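Local coordinates for RNA-dependent RNA Polymerase (Bombyx mori cytoplasmic polyhedrosis virus, PDB 6TZ0), which transcribes and replicates the viral double-stranded RNA genome, joining ribonucleoside triphosphates into RNA copied from an RNA template, at residues Ile252-Tyr257 and Ala334-Thr339; Ile279-Lys284 and Ala1037-Tyr1042; Gly524-Ile529 and Leu1148-Asp1153; Cys671-Lys676 and Met683-Gly688. One frame throughout, in Å; residues are numbered along the deposited sequence.

Interaction 1: residues Ile252-Tyr257 and Ala334-Thr339; sequences IGRSWY and ACRAMT
Arg254 CG stands anti to its carbonyl carbon (chi1 -74°), and from there the chain runs extended to NE, carrying its guanidinium across Arg336 and up to Thr339 on the helix 325-339. Trp256 takes a different course: its CG lies between the backbone N and carbonyl carbon (chi1 56°), and the indole meets Cys335. The two arginines cross at about a right angle, with their guanidinium planes 66° apart. Arg254 NE lies over one face of the Arg336 group, 3.2 Å from Arg336 NE; since both nitrogens are donors, no bond joins them. Thr339 OG1 sits over a face of the Arg254 guanidinium and gives its own hydrogen bond to Cys335 O, 2.8 Å away. Cys335 SG approaches the indole obliquely, 3.5 Å from Trp256 CZ2, a sulfur-aromatic contact where a small, polarisable sulfur suits a place beside an aromatic ring. Gly253, without a side chain, lets the loop before helix 257-264 lie against the last turn of helix 325-339. The Arg254 side chain is about 11 Å from that of Asp547, a magnesium-binding residue. The like charges imply compensation nearby, and it exists: Arg254 NH2 forms a salt bridge with Asp483 while NH1 bonds Lys250 O, and Arg336 bonds Tyr332 OH and makes a cation-pi contact with Phe735. These partners probably make a buried arginine pair tolerable.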
# COMPACT_ATOMS: atom_id res chain seq x y z
N ILE A 252 17.60 -16.04 15.54
CA ILE A 252 18.69 -16.81 16.14
C ILE A 252 18.76 -18.21 15.54
O ILE A 252 19.84 -18.72 15.23
CB ILE A 252 18.51 -16.86 17.67
CG1 ILE A 252 18.64 -15.47 18.27
CG2 ILE A 252 19.50 -17.78 18.33
CD1 ILE A 252 18.21 -15.43 19.72
N GLY A 253 17.61 -18.83 15.32
CA GLY A 253 17.55 -20.15 14.73
C GLY A 253 17.87 -20.24 13.26
O GLY A 253 17.86 -21.33 12.70
N ARG A 254 18.15 -19.11 12.61
CA ARG A 254 18.49 -19.07 11.20
C ARG A 254 19.91 -18.59 10.92
O ARG A 254 20.54 -19.09 10.00
CB ARG A 254 17.52 -18.15 10.46
CG ARG A 254 16.12 -18.71 10.23
CD ARG A 254 15.21 -17.60 9.73
NE ARG A 254 13.92 -18.07 9.26
CZ ARG A 254 12.86 -18.26 10.03
NH1 ARG A 254 12.93 -18.03 11.33
NH2 ARG A 254 11.73 -18.68 9.50
N SER A 255 20.42 -17.65 11.71
CA SER A 255 21.63 -16.90 11.39
C SER A 255 22.93 -17.66 11.64
O SER A 255 24.01 -17.08 11.50
CB SER A 255 21.65 -15.59 12.17
OG SER A 255 21.74 -15.83 13.56
N TRP A 256 22.86 -18.95 11.99
CA TRP A 256 24.04 -19.78 12.21
C TRP A 256 24.73 -20.20 10.92
O TRP A 256 25.86 -20.70 10.98
CB TRP A 256 23.63 -21.03 13.00
CG TRP A 256 22.54 -21.79 12.30
CD1 TRP A 256 21.21 -21.62 12.46
CD2 TRP A 256 22.70 -22.82 11.31
NE1 TRP A 256 20.52 -22.48 11.64
CE2 TRP A 256 21.42 -23.22 10.92
CE3 TRP A 256 23.81 -23.43 10.73
CZ2 TRP A 256 21.21 -24.20 9.97
CZ3 TRP A 256 23.60 -24.40 9.78
CH2 TRP A 256 22.31 -24.78 9.41
N TYR A 257 24.07 -20.03 9.76
CA TYR A 257 24.56 -20.65 8.53
C TYR A 257 25.82 -19.98 8.03
O TYR A 257 26.62 -20.62 7.34
CB TYR A 257 23.48 -20.61 7.44
CG TYR A 257 23.25 -19.26 6.80
CD1 TYR A 257 22.44 -18.32 7.40
CD2 TYR A 257 23.79 -18.96 5.55
CE1 TYR A 257 22.21 -17.10 6.81
CE2 TYR A 257 23.57 -17.74 4.95
CZ TYR A 257 22.78 -16.82 5.59
OH TYR A 257 22.54 -15.60 5.00
N ALA A 334 16.18 -27.05 6.47
CA ALA A 334 15.57 -27.76 7.59
C ALA A 334 15.25 -26.82 8.75
O ALA A 334 14.16 -26.89 9.33
CB ALA A 334 16.47 -28.90 8.06
N CYS A 335 16.17 -25.91 9.09
CA CYS A 335 15.88 -24.96 10.16
C CYS A 335 14.84 -23.92 9.76
O CYS A 335 14.13 -23.39 10.63
CB CYS A 335 17.16 -24.28 10.62
SG CYS A 335 18.27 -25.38 11.49
N ARG A 336 14.72 -23.61 8.47
CA ARG A 336 13.60 -22.78 8.00
C ARG A 336 12.28 -23.50 8.21
O ARG A 336 11.28 -22.87 8.58
CB ARG A 336 13.76 -22.41 6.52
CG ARG A 336 14.93 -21.50 6.21
CD ARG A 336 14.75 -20.21 6.93
NE ARG A 336 13.63 -19.43 6.41
CZ ARG A 336 13.78 -18.35 5.65
NH1 ARG A 336 15.00 -17.91 5.38
NH2 ARG A 336 12.72 -17.69 5.21
N ALA A 337 12.25 -24.81 7.98
CA ALA A 337 11.04 -25.58 8.27
C ALA A 337 10.81 -25.73 9.77
O ALA A 337 9.66 -25.90 10.20
CB ALA A 337 11.13 -26.95 7.61
N MET A 338 11.87 -25.67 10.57
CA MET A 338 11.72 -25.85 12.01
C MET A 338 11.31 -24.58 12.73
O MET A 338 10.72 -24.66 13.81
CB MET A 338 13.01 -26.38 12.62
CG MET A 338 13.29 -27.82 12.28
SD MET A 338 14.85 -28.43 12.91
CE MET A 338 14.86 -30.05 12.17
N THR A 339 11.63 -23.40 12.20
CA THR A 339 11.28 -22.16 12.88
C THR A 339 10.05 -21.47 12.31
O THR A 339 9.32 -20.81 13.05
CB THR A 339 12.46 -21.19 12.86
OG1 THR A 339 12.92 -21.02 11.52
CG2 THR A 339 13.59 -21.69 13.73

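Interaction 2: residues Ile279-Lys284 and Ala1037-Tyr1042; sequences IGHRTK and AKHTSY
His281 and His1039 meet rim to rim where the two-stranded antiparallel sheet 266-272/278-285 lies beside the loop 1037-1042. Their side chains cross at about a right angle, the ring planes are inclined by 47°, and neither ring covers the other. Instead the rims offer nitrogen to nitrogen: His281 ND1 and His1039 ND1 are 3.0 Å apart in a nearly straight hydrogen bond (167°). Either may be the donor, but one ND1 must carry the proton and the other must be bare, a requirement histidine can meet from both sides of a contact.

The strand has a classic beta bulge here, with Ile279 and Gly280 both facing Val271. Beside it, the CA of Gly280 makes a CH-pi contact over the centre of the His1039 ring, 3.5 Å from its centroid. His281 CG lies between its backbone N and carbonyl carbon, and the imidazole is directed toward the loop. There Tyr1042 CE2 covers one face of it off centre, 3.9 Å from His281 NE2; the rings are oblique to one another, so the three form an aromatic cluster without a true stack.

This surface contact joins the N-terminal and C-terminal parts of the polymerase, far apart in sequence. The Lys1038 chain, bent at chi2 and chi4, brings CD to 3.7 Å from His281 CE1. Its charge would probably disfavour a second proton on His281, while Lys1038 NZ itself gives a 3.0 Å hydrogen bond to Tyr1042 OH.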
# COMPACT_ATOMS: atom_id res chain seq x y z
N ILE A 279 29.48 -19.75 -16.87
CA ILE A 279 30.64 -19.85 -17.74
C ILE A 279 31.73 -20.74 -17.19
O ILE A 279 32.60 -21.18 -17.96
CB ILE A 279 31.20 -18.45 -18.06
CG1 ILE A 279 31.47 -17.69 -16.76
CG2 ILE A 279 30.24 -17.71 -18.95
CD1 ILE A 279 32.19 -16.39 -16.93
N GLY A 280 31.74 -21.03 -15.90
CA GLY A 280 32.71 -21.96 -15.36
C GLY A 280 32.41 -22.24 -13.91
O GLY A 280 31.37 -21.86 -13.38
N HIS A 281 33.35 -22.92 -13.27
CA HIS A 281 33.31 -23.13 -11.84
C HIS A 281 34.71 -22.96 -11.28
O HIS A 281 35.70 -23.29 -11.93
CB HIS A 281 32.76 -24.52 -11.48
CG HIS A 281 33.64 -25.65 -11.89
ND1 HIS A 281 33.61 -26.20 -13.15
CD2 HIS A 281 34.60 -26.32 -11.21
CE1 HIS A 281 34.51 -27.17 -13.23
NE2 HIS A 281 35.12 -27.26 -12.07
N ARG A 282 34.78 -22.44 -10.06
CA ARG A 282 36.04 -22.22 -9.38
C ARG A 282 35.97 -22.90 -8.03
O ARG A 282 34.92 -23.34 -7.59
CB ARG A 282 36.35 -20.72 -9.24
CG ARG A 282 35.36 -19.94 -8.39
CD ARG A 282 35.60 -18.44 -8.54
NE ARG A 282 34.53 -17.65 -7.92
CZ ARG A 282 34.61 -17.08 -6.72
NH1 ARG A 282 35.72 -17.18 -6.02
NH2 ARG A 282 33.58 -16.39 -6.25
N THR A 283 37.12 -22.99 -7.37
CA THR A 283 37.21 -23.52 -6.02
C THR A 283 37.73 -22.41 -5.13
O THR A 283 38.90 -22.04 -5.20
CB THR A 283 38.12 -24.75 -5.96
OG1 THR A 283 37.61 -25.76 -6.84
CG2 THR A 283 38.17 -25.30 -4.55
N LYS A 284 36.86 -21.88 -4.28
CA LYS A 284 37.16 -20.71 -3.49
C LYS A 284 37.17 -21.06 -2.01
O LYS A 284 36.75 -22.15 -1.60
CB LYS A 284 36.15 -19.59 -3.75
CG LYS A 284 34.76 -19.89 -3.25
CD LYS A 284 33.78 -18.82 -3.66
CE LYS A 284 34.06 -17.50 -2.98
NZ LYS A 284 33.85 -17.54 -1.52
N ALA A 1037 26.72 -28.26 -17.88
CA ALA A 1037 26.32 -29.41 -17.09
C ALA A 1037 27.41 -29.83 -16.12
O ALA A 1037 27.12 -30.38 -15.06
CB ALA A 1037 25.95 -30.58 -17.99
N LYS A 1038 28.67 -29.59 -16.48
CA LYS A 1038 29.76 -29.91 -15.58
C LYS A 1038 29.98 -28.81 -14.55
O LYS A 1038 30.49 -29.09 -13.46
CB LYS A 1038 31.02 -30.17 -16.40
CG LYS A 1038 32.10 -30.97 -15.69
CD LYS A 1038 33.19 -30.11 -15.11
CE LYS A 1038 34.32 -30.98 -14.59
NZ LYS A 1038 33.88 -31.83 -13.45
N HIS A 1039 29.58 -27.58 -14.87
CA HIS A 1039 29.81 -26.48 -13.94
C HIS A 1039 28.77 -26.42 -12.84
O HIS A 1039 29.00 -25.77 -11.82
CB HIS A 1039 29.84 -25.15 -14.68
CG HIS A 1039 30.83 -25.10 -15.80
ND1 HIS A 1039 32.17 -25.35 -15.62
CD2 HIS A 1039 30.68 -24.77 -17.11
CE1 HIS A 1039 32.80 -25.23 -16.77
NE2 HIS A 1039 31.92 -24.87 -17.69
N THR A 1040 27.63 -27.10 -13.02
CA THR A 1040 26.57 -27.14 -12.02
C THR A 1040 26.51 -28.46 -11.27
O THR A 1040 25.65 -28.63 -10.41
CB THR A 1040 25.22 -26.86 -12.68
OG1 THR A 1040 24.94 -27.89 -13.63
CG2 THR A 1040 25.24 -25.53 -13.38
N SER A 1041 27.41 -29.40 -11.58
CA SER A 1041 27.46 -30.66 -10.86
C SER A 1041 28.09 -30.52 -9.48
O SER A 1041 27.93 -31.42 -8.65
CB SER A 1041 28.23 -31.69 -11.68
OG SER A 1041 29.57 -31.29 -11.84
N TYR A 1042 28.79 -29.43 -9.24
CA TYR A 1042 29.28 -29.07 -7.92
C TYR A 1042 28.40 -27.95 -7.40
O TYR A 1042 28.23 -26.94 -8.10
CB TYR A 1042 30.72 -28.57 -7.99
CG TYR A 1042 31.71 -29.49 -8.66
CD1 TYR A 1042 32.30 -30.54 -7.97
CD2 TYR A 1042 32.07 -29.29 -9.99
CE1 TYR A 1042 33.21 -31.37 -8.58
CE2 TYR A 1042 32.98 -30.12 -10.61
CZ TYR A 1042 33.55 -31.15 -9.90
OH TYR A 1042 34.45 -31.98 -10.51

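Interaction 3: residues Gly524-Ile529 and Leu1148-Asp1153; sequences GNAFDI and LFFLSD
Asn525 and Phe1149 bring their backbones together, CA to CA 4.4 Å, at the start of a type I beta turn running from Asn525 to Asp528. The single hydrogen bond between the segments leaves from this turn: Ala526 N donates to Phe1149 O over 3.1 Å, bent to 144° and approaching from above the carbonyl plane.

Phe1149 supplies the main side-chain surface. With CG anti to the backbone N (chi1 -176°), its ring is laid against the peptide of Asn525, so that Phe1149 CE1 is 3.5 Å from Asn525 C. Ala526 N is over the centre of one face, and Gly524 O reaches the ring edge, 3.5 Å from Phe1149 CD1. A flat phenyl suits this place because it can cover a backbone turn closely.

The turn belongs to the catalytic polymerase region and is followed by Ile529, at the N-cap position of helix 530-535; its partner comes from the C-terminal part of the chain, which in reoviral polymerases forms the bracelet domain. Apolar groups fill the joint. The methyl CB of Ala526 touches Phe1150 CD1 at 3.7 Å, small enough to fit beside the hydrogen-bonded backbone, and Ile529 CD1 reaches both Phe1149 CZ, 4.1 Å away, and Phe1150 CZ. Phe732 and Phe769 extend the aromatic surroundings.

Asp528, the last residue of the turn, reaches back to the residues before it: its OD2 accepts from Gly524 N on the syn side at 3.1 Å, while OD1 takes the N-H of Ala523. Gly524 has positive phi, a backbone shape that favours glycine.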
# COMPACT_ATOMS: atom_id res chain seq x y z
N GLY A 524 9.53 -12.89 -12.00
CA GLY A 524 9.18 -14.22 -11.54
C GLY A 524 10.13 -15.32 -11.97
O GLY A 524 9.87 -16.48 -11.66
N ASN A 525 11.21 -14.99 -12.66
CA ASN A 525 12.18 -15.98 -13.08
C ASN A 525 13.58 -15.60 -12.61
O ASN A 525 13.72 -14.73 -11.74
CB ASN A 525 12.14 -16.20 -14.60
CG ASN A 525 12.27 -14.91 -15.39
OD1 ASN A 525 12.50 -13.84 -14.84
ND2 ASN A 525 12.10 -15.01 -16.70
N ALA A 526 14.61 -16.24 -13.14
CA ALA A 526 15.97 -16.01 -12.68
C ALA A 526 16.58 -14.70 -13.16
O ALA A 526 17.75 -14.45 -12.86
CB ALA A 526 16.87 -17.17 -13.10
N PHE A 527 15.85 -13.85 -13.90
CA PHE A 527 16.40 -12.54 -14.22
C PHE A 527 16.42 -11.61 -13.02
O PHE A 527 17.14 -10.61 -13.05
CB PHE A 527 15.61 -11.84 -15.33
CG PHE A 527 15.78 -12.45 -16.69
CD1 PHE A 527 17.00 -12.40 -17.34
CD2 PHE A 527 14.68 -12.96 -17.37
CE1 PHE A 527 17.15 -12.93 -18.60
CE2 PHE A 527 14.82 -13.48 -18.65
CZ PHE A 527 16.06 -13.47 -19.26
N ASP A 528 15.63 -11.90 -11.99
CA ASP A 528 15.54 -11.02 -10.83
C ASP A 528 16.80 -11.09 -9.98
O ASP A 528 17.15 -10.11 -9.32
CB ASP A 528 14.34 -11.41 -9.99
CG ASP A 528 13.03 -11.24 -10.72
OD1 ASP A 528 12.95 -10.36 -11.60
OD2 ASP A 528 12.09 -12.00 -10.43
N ILE A 529 17.48 -12.22 -9.99
CA ILE A 529 18.63 -12.47 -9.14
C ILE A 529 19.93 -12.46 -9.93
O ILE A 529 20.95 -12.94 -9.44
CB ILE A 529 18.46 -13.78 -8.36
CG1 ILE A 529 18.27 -14.95 -9.33
CG2 ILE A 529 17.28 -13.70 -7.44
CD1 ILE A 529 18.21 -16.29 -8.66
N LEU A 1148 9.21 -22.21 -14.91
CA LEU A 1148 10.43 -22.27 -15.72
C LEU A 1148 11.41 -21.20 -15.23
O LEU A 1148 11.69 -20.21 -15.92
CB LEU A 1148 10.09 -22.09 -17.20
CG LEU A 1148 9.60 -23.19 -18.16
CD1 LEU A 1148 10.65 -24.17 -18.52
CD2 LEU A 1148 8.45 -23.95 -17.58
N PHE A 1149 11.93 -21.40 -14.03
CA PHE A 1149 12.65 -20.34 -13.32
C PHE A 1149 14.06 -20.15 -13.88
O PHE A 1149 14.40 -19.07 -14.35
CB PHE A 1149 12.67 -20.67 -11.83
CG PHE A 1149 13.29 -19.63 -10.95
CD1 PHE A 1149 12.58 -18.50 -10.58
CD2 PHE A 1149 14.57 -19.80 -10.45
CE1 PHE A 1149 13.16 -17.55 -9.76
CE2 PHE A 1149 15.14 -18.86 -9.63
CZ PHE A 1149 14.43 -17.73 -9.29
N PHE A 1150 14.89 -21.19 -13.82
CA PHE A 1150 16.20 -21.17 -14.48
C PHE A 1150 16.17 -21.65 -15.92
O PHE A 1150 17.17 -21.50 -16.63
CB PHE A 1150 17.22 -22.03 -13.73
CG PHE A 1150 17.82 -21.37 -12.53
CD1 PHE A 1150 18.75 -20.35 -12.68
CD2 PHE A 1150 17.50 -21.80 -11.26
CE1 PHE A 1150 19.31 -19.75 -11.58
CE2 PHE A 1150 18.07 -21.20 -10.15
CZ PHE A 1150 18.98 -20.18 -10.31
N LEU A 1151 15.07 -22.23 -16.37
CA LEU A 1151 15.01 -22.87 -17.67
C LEU A 1151 14.51 -21.90 -18.73
O LEU A 1151 13.94 -20.85 -18.43
CB LEU A 1151 14.13 -24.11 -17.61
CG LEU A 1151 14.68 -25.48 -17.25
CD1 LEU A 1151 15.63 -25.89 -18.33
CD2 LEU A 1151 15.36 -25.53 -15.89
N SER A 1152 14.72 -22.26 -19.99
CA SER A 1152 14.51 -21.34 -21.10
C SER A 1152 13.04 -21.25 -21.49
O SER A 1152 12.32 -22.25 -21.50
CB SER A 1152 15.33 -21.76 -22.31
OG SER A 1152 14.83 -22.95 -22.87
N ASP A 1153 12.61 -20.04 -21.84
CA ASP A 1153 11.27 -19.77 -22.32
C ASP A 1153 11.10 -20.02 -23.81
O ASP A 1153 10.01 -19.80 -24.34
CB ASP A 1153 10.89 -18.32 -22.02
CG ASP A 1153 10.71 -18.05 -20.55
OD1 ASP A 1153 10.35 -18.99 -19.81
OD2 ASP A 1153 10.94 -16.90 -20.13

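Interaction 4: residues Cys671-Lys676 and Met683-Gly688; sequences CLTTIK and MEIFQG
Strands 672-677 and 682-687 pair as an antiparallel beta hairpin in the palm of the polymerase, the motif C hairpin, with Asp680 and Asp681 of the Gly-Asp-Asp sequence at its turn, both of which bind magnesium. The axes of segments 672-676 and 683-687 run at 162° to each other, and strand 682-687 is bonded on its far side to strand 541-548, which carries Asp547.

Near the turn, Lys676 and Met683 form an antiparallel hydrogen-bonded pair, Met683 N donating to Lys676 O at 3.0 Å. At the other end Gln687 N bonds to Cys671 O over 2.8 Å. Between them the register slips by a residue: Thr673 N donates a hydrogen bond to Ile685 O, whereas Ile685 N bonds to Thr674 O, a pattern consistent with a classic beta bulge. Ile685 O is gripped twice, by Thr673 N nearly along the C=O axis and by Thr673 OG1 from above the carbonyl plane at 2.8 Å. Threonine suits this place because its hydroxyl can fold back to the neighbouring strand (chi1 62°).

The face bearing Leu672, Ile675, Glu684 and Phe686 packs against helices 644-665 and 690-705. There Leu672 CD1 approaches Phe686 CE1 at 3.8 Å, and Cys671 SG comes obliquely to the ring, 3.6 Å from Phe686 CD1. On the opposite face Ile685 and Met683 meet helix 530-535. Lys676 lies alongside Met683, its amine bonded to Asp515 O, and Lys676 CG touches Met683 CE at 3.7 Å.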
# COMPACT_ATOMS: atom_id res chain seq x y z
N CYS A 671 34.83 2.08 -2.61
CA CYS A 671 34.91 0.73 -3.12
C CYS A 671 33.53 0.20 -3.50
O CYS A 671 33.40 -0.98 -3.84
CB CYS A 671 35.58 -0.18 -2.09
SG CYS A 671 34.69 -0.22 -0.56
N LEU A 672 32.52 1.05 -3.49
CA LEU A 672 31.14 0.65 -3.71
C LEU A 672 30.90 0.42 -5.19
O LEU A 672 31.15 1.30 -6.01
CB LEU A 672 30.20 1.74 -3.17
CG LEU A 672 28.70 1.53 -3.01
CD1 LEU A 672 28.24 2.33 -1.83
CD2 LEU A 672 27.93 1.97 -4.22
N THR A 673 30.40 -0.76 -5.53
CA THR A 673 30.14 -1.10 -6.92
C THR A 673 28.69 -0.81 -7.32
O THR A 673 28.44 0.01 -8.20
CB THR A 673 30.46 -2.57 -7.16
OG1 THR A 673 29.61 -3.36 -6.34
CG2 THR A 673 31.89 -2.85 -6.79
N THR A 674 27.73 -1.48 -6.68
CA THR A 674 26.32 -1.25 -6.93
C THR A 674 25.57 -1.23 -5.61
O THR A 674 26.00 -1.82 -4.62
CB THR A 674 25.67 -2.32 -7.85
OG1 THR A 674 25.84 -3.62 -7.28
CG2 THR A 674 26.24 -2.30 -9.27
N ILE A 675 24.43 -0.55 -5.61
CA ILE A 675 23.43 -0.67 -4.56
C ILE A 675 22.08 -0.89 -5.23
O ILE A 675 21.83 -0.40 -6.34
CB ILE A 675 23.38 0.54 -3.60
CG1 ILE A 675 23.09 1.84 -4.33
CG2 ILE A 675 24.65 0.67 -2.80
CD1 ILE A 675 22.72 2.97 -3.43
N LYS A 676 21.21 -1.65 -4.56
CA LYS A 676 19.84 -1.85 -5.00
C LYS A 676 18.90 -1.61 -3.82
O LYS A 676 19.12 -2.17 -2.74
CB LYS A 676 19.62 -3.24 -5.58
CG LYS A 676 20.32 -3.47 -6.89
CD LYS A 676 19.70 -2.60 -7.97
CE LYS A 676 20.35 -2.84 -9.31
NZ LYS A 676 19.78 -1.96 -10.37
N MET A 683 20.80 -3.16 -0.46
CA MET A 683 21.76 -4.21 -0.81
C MET A 683 23.03 -3.55 -1.32
O MET A 683 23.08 -3.11 -2.47
CB MET A 683 21.18 -5.14 -1.86
CG MET A 683 22.09 -6.28 -2.20
SD MET A 683 21.42 -7.35 -3.47
CE MET A 683 21.65 -6.35 -4.92
N GLU A 684 24.07 -3.51 -0.50
CA GLU A 684 25.33 -2.87 -0.85
C GLU A 684 26.37 -3.91 -1.21
O GLU A 684 26.52 -4.93 -0.54
CB GLU A 684 25.84 -2.02 0.32
CG GLU A 684 24.95 -0.85 0.63
CD GLU A 684 25.40 -0.11 1.86
OE1 GLU A 684 26.30 -0.62 2.56
OE2 GLU A 684 24.87 0.99 2.13
N ILE A 685 27.11 -3.65 -2.29
CA ILE A 685 28.19 -4.51 -2.74
C ILE A 685 29.46 -3.67 -2.84
O ILE A 685 29.51 -2.71 -3.61
CB ILE A 685 27.86 -5.18 -4.08
CG1 ILE A 685 26.64 -6.08 -3.95
CG2 ILE A 685 29.02 -6.02 -4.54
CD1 ILE A 685 26.08 -6.54 -5.26
N PHE A 686 30.47 -4.04 -2.07
CA PHE A 686 31.76 -3.36 -2.05
C PHE A 686 32.81 -4.30 -2.63
O PHE A 686 32.74 -5.51 -2.43
CB PHE A 686 32.16 -2.98 -0.63
CG PHE A 686 31.17 -2.10 0.06
CD1 PHE A 686 31.15 -0.74 -0.17
CD2 PHE A 686 30.26 -2.63 0.95
CE1 PHE A 686 30.24 0.07 0.47
CE2 PHE A 686 29.36 -1.83 1.60
CZ PHE A 686 29.35 -0.47 1.35
N GLN A 687 33.80 -3.75 -3.33
CA GLN A 687 34.88 -4.57 -3.87
C GLN A 687 36.22 -3.88 -3.66
O GLN A 687 36.39 -2.71 -4.02
CB GLN A 687 34.68 -4.86 -5.36
CG GLN A 687 35.68 -5.86 -5.92
CD GLN A 687 35.40 -6.23 -7.36
OE1 GLN A 687 34.55 -5.65 -8.01
NE2 GLN A 687 36.11 -7.24 -7.85
N GLY A 688 37.17 -4.61 -3.09
CA GLY A 688 38.51 -4.09 -2.86
C GLY A 688 39.26 -4.89 -1.81
O GLY A 688 39.17 -6.11 -1.79

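Interactions 1, 3 and 4 are buried, whereas interaction 2 lies at the surface. Interaction 4 is local, a hairpin held by repeated backbone bonds. The other three join distant parts of the chain and use at most one hydrogen bond across the contact: none in interaction 1, a histidine pair in interaction 2, a backbone bond in interaction 3. Charge is concentrated in interaction 1, aromatic rings with polar rims in interaction 2, and hydrocarbon in interaction 3. Interactions 2 and 3 both tie the C-terminal region to earlier parts, their centres about 19 Å apart. Helix 530-535 relates interactions 3 and 4: it starts just after Ile529 and covers one face of the hairpin.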